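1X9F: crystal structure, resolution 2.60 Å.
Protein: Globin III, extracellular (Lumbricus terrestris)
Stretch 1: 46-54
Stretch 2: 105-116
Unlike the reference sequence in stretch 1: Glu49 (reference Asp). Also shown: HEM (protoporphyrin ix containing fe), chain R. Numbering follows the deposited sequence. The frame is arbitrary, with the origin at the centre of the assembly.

Stretch 1 46-54: DIPEVNDLF
Stretch 2, residues 105-116: REGVQKAHFKKF

Asp46 ends a helix, and Ile47 (phi/psi -130/89) is the first residue to leave helical angles. A type I beta turn from Ile47 to Val50 follows, closed by Val50 N to Ile47 O at 2.8 Å; Pro48 (-55/-31) suits its second position because the ring already fixes phi. The chain is helical through Leu53, with Phe54 N bonded to Val50 O at 3.3 Å, and Phe54 (-106/20) departs from the helix. The second stretch begins extended at Arg105 and Glu106, bends at Gly107 (104/-37), extends again through Val108 (-62/121) and Gln109 (-135/160), and the chain is then helical by Ala111 and on through Phe116 and beyond. His112 N bonds back to Gln109 O (2.8 Å), three residues earlier, and Phe116 N to His112 O (2.9 Å) gives the helical repeat. The stretches run in opposite directions: the CA atoms of Asp46 and Lys115 lie 8.3 Å apart, those of Ile47 and His112 7.6 Å, and those of Leu53 and Gly107 6.7 Å.

His112 (chi1 m, chi2 159°) is the centre of the contact. Its CB points sideways, but the ring reaches the first stretch, where NE2 donates a hydrogen bond to Glu49 OE2 (3.2 Å, 162°). Glu49 OE2 lies at the ring edge, near its plane, where the N-H points. Glu49 (p, t, chi3 -55°) replaces the reference Asp, and its CA-to-CB bond points toward the second stretch. Val50 (t) sets CG2 over one ring face, 4.0 Å from the His112 centroid and 10° off the normal, a CH-pi contact suited to a buried aliphatic branch. Ile47 (m, t) packs CG2 3.8 Å from His112 CD2 and CD1 3.7 Å from Lys115 CG, using the aliphatic part of the lysine.

Leu53 (m, t) has the largest covered area, 84 Å². Its CD1 lies 3.3 Å from His112 CE1, while CD2 lies 3.3 Å from Glu106 O and 3.8 Å from Val108 CG2. Gly107 has to be glycine: a CB there would stand 2.6 Å from Leu53 CD2, and the backbone angles alone would jam it against the preceding carbonyl.

At the other end, Asp46 (m) approaches Lys115 (chi1 -127°, then m, t, m), with Asp46 OD1 3.2 Å from Lys115 CE but 4.6 Å from Lys115 NZ, too far for a salt bridge.

The haem borders both stretches: Phe54 CZ lies 3.3 Å from HEM CHD, Phe113 lays a ring face against HEM C2C, and Val108 (t) brings CG1 3.5 Å from HEM CBC.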

# COMPACT_ATOMS: atom_id res chain seq x y z
N ASP C 46 6.58 44.31 15.53
CA ASP C 46 5.73 44.24 16.72
C ASP C 46 6.23 45.08 17.88
O ASP C 46 5.43 45.60 18.67
CB ASP C 46 5.56 42.80 17.19
CG ASP C 46 4.84 41.93 16.18
OD1 ASP C 46 4.80 40.70 16.38
OD2 ASP C 46 4.29 42.38 15.15
N ILE C 47 7.55 45.18 18.02
CA ILE C 47 8.14 45.95 19.11
C ILE C 47 9.18 46.89 18.52
O ILE C 47 10.36 46.54 18.44
CB ILE C 47 8.77 45.01 20.17
CG1 ILE C 47 7.78 43.93 20.62
CG2 ILE C 47 9.26 45.82 21.38
CD1 ILE C 47 8.38 42.89 21.58
N PRO C 48 8.75 48.10 18.13
CA PRO C 48 9.58 49.01 17.32
C PRO C 48 10.96 49.32 17.91
O PRO C 48 11.91 49.56 17.15
CB PRO C 48 8.74 50.29 17.25
CG PRO C 48 7.78 50.18 18.42
CD PRO C 48 7.45 48.70 18.47
N GLU C 49 11.06 49.32 19.24
CA GLU C 49 12.33 49.58 19.91
C GLU C 49 13.41 48.57 19.49
O GLU C 49 14.61 48.85 19.60
CB GLU C 49 12.16 49.59 21.44
CG GLU C 49 11.96 48.20 22.04
CD GLU C 49 12.04 48.17 23.56
OE1 GLU C 49 13.06 48.62 24.13
OE2 GLU C 49 11.07 47.66 24.19
N VAL C 50 12.98 47.41 18.99
CA VAL C 50 13.89 46.36 18.52
C VAL C 50 14.76 46.82 17.35
O VAL C 50 15.93 46.44 17.26
CB VAL C 50 13.13 45.03 18.20
CG1 VAL C 50 13.98 44.09 17.35
CG2 VAL C 50 12.71 44.33 19.48
N ASN C 51 14.20 47.65 16.47
CA ASN C 51 14.99 48.21 15.37
C ASN C 51 16.26 48.90 15.83
O ASN C 51 17.28 48.83 15.15
CB ASN C 51 14.15 49.18 14.54
CG ASN C 51 13.31 48.47 13.52
OD1 ASN C 51 13.83 47.78 12.64
ND2 ASN C 51 11.99 48.63 13.62
N ASP C 52 16.20 49.57 16.98
CA ASP C 52 17.37 50.24 17.55
C ASP C 52 18.41 49.22 18.00
O ASP C 52 19.61 49.43 17.79
CB ASP C 52 16.96 51.16 18.71
CG ASP C 52 15.99 52.26 18.29
OD1 ASP C 52 15.64 53.10 19.14
OD2 ASP C 52 15.52 52.36 17.13
N LEU C 53 17.95 48.13 18.60
CA LEU C 53 18.82 47.06 19.11
C LEU C 53 19.67 46.44 18.01
O LEU C 53 20.78 45.97 18.26
CB LEU C 53 17.99 46.00 19.83
CG LEU C 53 17.12 46.50 20.98
CD1 LEU C 53 15.99 45.53 21.29
CD2 LEU C 53 17.96 46.74 22.22
N PHE C 54 19.15 46.45 16.79
CA PHE C 54 19.82 45.85 15.63
C PHE C 54 20.46 46.86 14.65
O PHE C 54 20.72 46.52 13.49
CB PHE C 54 18.86 44.89 14.91
CG PHE C 54 18.52 43.65 15.70
CD1 PHE C 54 17.23 43.43 16.16
CD2 PHE C 54 19.49 42.71 15.98
CE1 PHE C 54 16.91 42.29 16.88
CE2 PHE C 54 19.18 41.57 16.70
CZ PHE C 54 17.88 41.36 17.15
N ARG C 105 23.95 43.59 25.92
CA ARG C 105 23.28 44.51 24.99
C ARG C 105 22.19 45.23 25.74
O ARG C 105 21.21 44.61 26.16
CB ARG C 105 22.63 43.75 23.83
CG ARG C 105 23.42 42.57 23.28
CD ARG C 105 24.77 42.96 22.71
NE ARG C 105 24.62 44.02 21.72
CZ ARG C 105 25.64 44.62 21.11
NH1 ARG C 105 26.89 44.26 21.40
NH2 ARG C 105 25.41 45.57 20.23
N GLU C 106 22.34 46.54 25.92
CA GLU C 106 21.31 47.35 26.57
C GLU C 106 20.04 47.47 25.73
O GLU C 106 20.11 47.66 24.51
CB GLU C 106 21.84 48.75 26.92
CG GLU C 106 22.42 49.50 25.73
CD GLU C 106 22.23 51.01 25.81
OE1 GLU C 106 22.39 51.68 24.77
OE2 GLU C 106 21.91 51.52 26.90
N GLY C 107 18.89 47.36 26.38
CA GLY C 107 17.60 47.45 25.71
C GLY C 107 16.94 46.10 25.52
O GLY C 107 15.71 45.99 25.63
N VAL C 108 17.74 45.08 25.23
CA VAL C 108 17.24 43.72 25.03
C VAL C 108 16.61 43.25 26.34
O VAL C 108 17.27 43.23 27.38
CB VAL C 108 18.38 42.77 24.60
CG1 VAL C 108 17.93 41.31 24.64
CG2 VAL C 108 18.88 43.14 23.22
N GLN C 109 15.33 42.90 26.30
CA GLN C 109 14.62 42.54 27.52
C GLN C 109 13.77 41.28 27.38
O GLN C 109 13.41 40.89 26.27
CB GLN C 109 13.80 43.73 28.04
CG GLN C 109 12.89 44.36 27.00
CD GLN C 109 12.41 45.74 27.39
OE1 GLN C 109 13.18 46.71 27.35
NE2 GLN C 109 11.14 45.85 27.75
N LYS C 110 13.45 40.66 28.51
CA LYS C 110 12.67 39.42 28.52
C LYS C 110 11.44 39.45 27.62
O LYS C 110 11.12 38.44 26.98
CB LYS C 110 12.27 39.04 29.95
CG LYS C 110 13.43 38.48 30.75
CD LYS C 110 13.00 38.08 32.15
CE LYS C 110 14.22 37.74 33.00
NZ LYS C 110 13.81 37.28 34.36
N ALA C 111 10.76 40.60 27.55
CA ALA C 111 9.54 40.74 26.76
C ALA C 111 9.78 40.45 25.28
O ALA C 111 8.91 39.92 24.59
CB ALA C 111 8.94 42.13 26.95
N HIS C 112 10.97 40.82 24.81
CA HIS C 112 11.35 40.59 23.42
C HIS C 112 11.44 39.10 23.12
O HIS C 112 11.02 38.65 22.05
CB HIS C 112 12.70 41.23 23.13
CG HIS C 112 12.75 42.72 23.29
ND1 HIS C 112 13.94 43.39 23.48
CD2 HIS C 112 11.78 43.66 23.26
CE1 HIS C 112 13.70 44.68 23.56
NE2 HIS C 112 12.40 44.88 23.43
N PHE C 113 12.00 38.34 24.06
CA PHE C 113 12.13 36.89 23.90
C PHE C 113 10.80 36.16 23.97
O PHE C 113 10.64 35.10 23.36
CB PHE C 113 13.11 36.33 24.92
CG PHE C 113 14.54 36.44 24.49
CD1 PHE C 113 15.23 37.64 24.60
CD2 PHE C 113 15.21 35.33 23.96
CE1 PHE C 113 16.56 37.75 24.19
CE2 PHE C 113 16.53 35.43 23.56
CZ PHE C 113 17.21 36.64 23.68
N LYS C 114 9.84 36.72 24.70
CA LYS C 114 8.51 36.12 24.76
C LYS C 114 7.78 36.30 23.43
O LYS C 114 7.05 35.41 22.99
CB LYS C 114 7.67 36.72 25.89
CG LYS C 114 6.27 36.13 25.97
CD LYS C 114 5.54 36.67 27.17
CE LYS C 114 4.13 36.12 27.23
NZ LYS C 114 3.44 36.59 28.49
N LYS C 115 8.01 37.45 22.80
CA LYS C 115 7.44 37.73 21.50
C LYS C 115 8.08 36.86 20.43
O LYS C 115 7.39 36.27 19.60
CB LYS C 115 7.64 39.21 21.16
CG LYS C 115 6.37 39.92 20.77
CD LYS C 115 5.65 39.20 19.64
CE LYS C 115 4.27 39.79 19.42
NZ LYS C 115 3.42 39.73 20.65
N PHE C 116 9.41 36.78 20.47
CA PHE C 116 10.15 35.94 19.54
C PHE C 116 9.62 34.51 19.54
O PHE C 116 9.38 33.94 18.48
CB PHE C 116 11.64 35.99 19.85
CG PHE C 116 12.50 35.43 18.76
CD1 PHE C 116 13.20 34.25 18.95
CD2 PHE C 116 12.59 36.08 17.52
CE1 PHE C 116 14.00 33.72 17.93
CE2 PHE C 116 13.38 35.56 16.50
CZ PHE C 116 14.08 34.37 16.70
CHA HEM R . 23.21 38.73 18.80
CHB HEM R . 21.43 34.18 19.16
CHC HEM R . 16.99 35.91 20.20
CHD HEM R . 18.86 40.45 20.19
C1A HEM R . 23.10 37.26 18.74
C2A HEM R . 24.19 36.48 18.36
C3A HEM R . 23.71 35.10 18.45
C4A HEM R . 22.32 35.31 18.90
CMA HEM R . 24.42 33.80 18.17
CAA HEM R . 25.56 36.93 17.94
CBA HEM R . 26.53 36.80 19.11
CGA HEM R . 27.88 37.23 18.61
O1A HEM R . 28.57 36.40 17.98
O2A HEM R . 28.26 38.39 18.85
C1B HEM R . 20.01 34.25 19.49
C2B HEM R . 19.24 33.10 19.56
C3B HEM R . 18.02 33.64 19.82
C4B HEM R . 18.12 35.01 19.92
CMB HEM R . 19.62 31.65 19.39
CAB HEM R . 16.93 32.90 20.04
CBB HEM R . 16.03 31.88 20.12
C1C HEM R . 17.12 37.37 20.28
C2C HEM R . 16.03 38.19 20.55
C3C HEM R . 16.59 39.44 20.56
C4C HEM R . 17.93 39.31 20.26
CMC HEM R . 14.60 37.80 20.81
CAC HEM R . 15.85 40.71 20.75
CBC HEM R . 15.88 41.58 21.84
C1D HEM R . 20.27 40.40 19.80
C2D HEM R . 21.02 41.57 19.63
C3D HEM R . 22.27 41.13 19.24
C4D HEM R . 22.13 39.65 19.20
CMD HEM R . 20.56 42.99 19.85
CAD HEM R . 23.49 41.95 18.93
CBD HEM R . 23.40 42.35 17.46
CGD HEM R . 24.68 43.06 17.12
O1D HEM R . 24.74 44.30 17.28
O2D HEM R . 25.63 42.36 16.72
NA HEM R . 21.97 36.60 19.10
NB HEM R . 19.38 35.45 19.69
NC HEM R . 18.31 38.03 20.11
ND HEM R . 20.89 39.22 19.54
FE HEM R . 20.15 37.33 19.65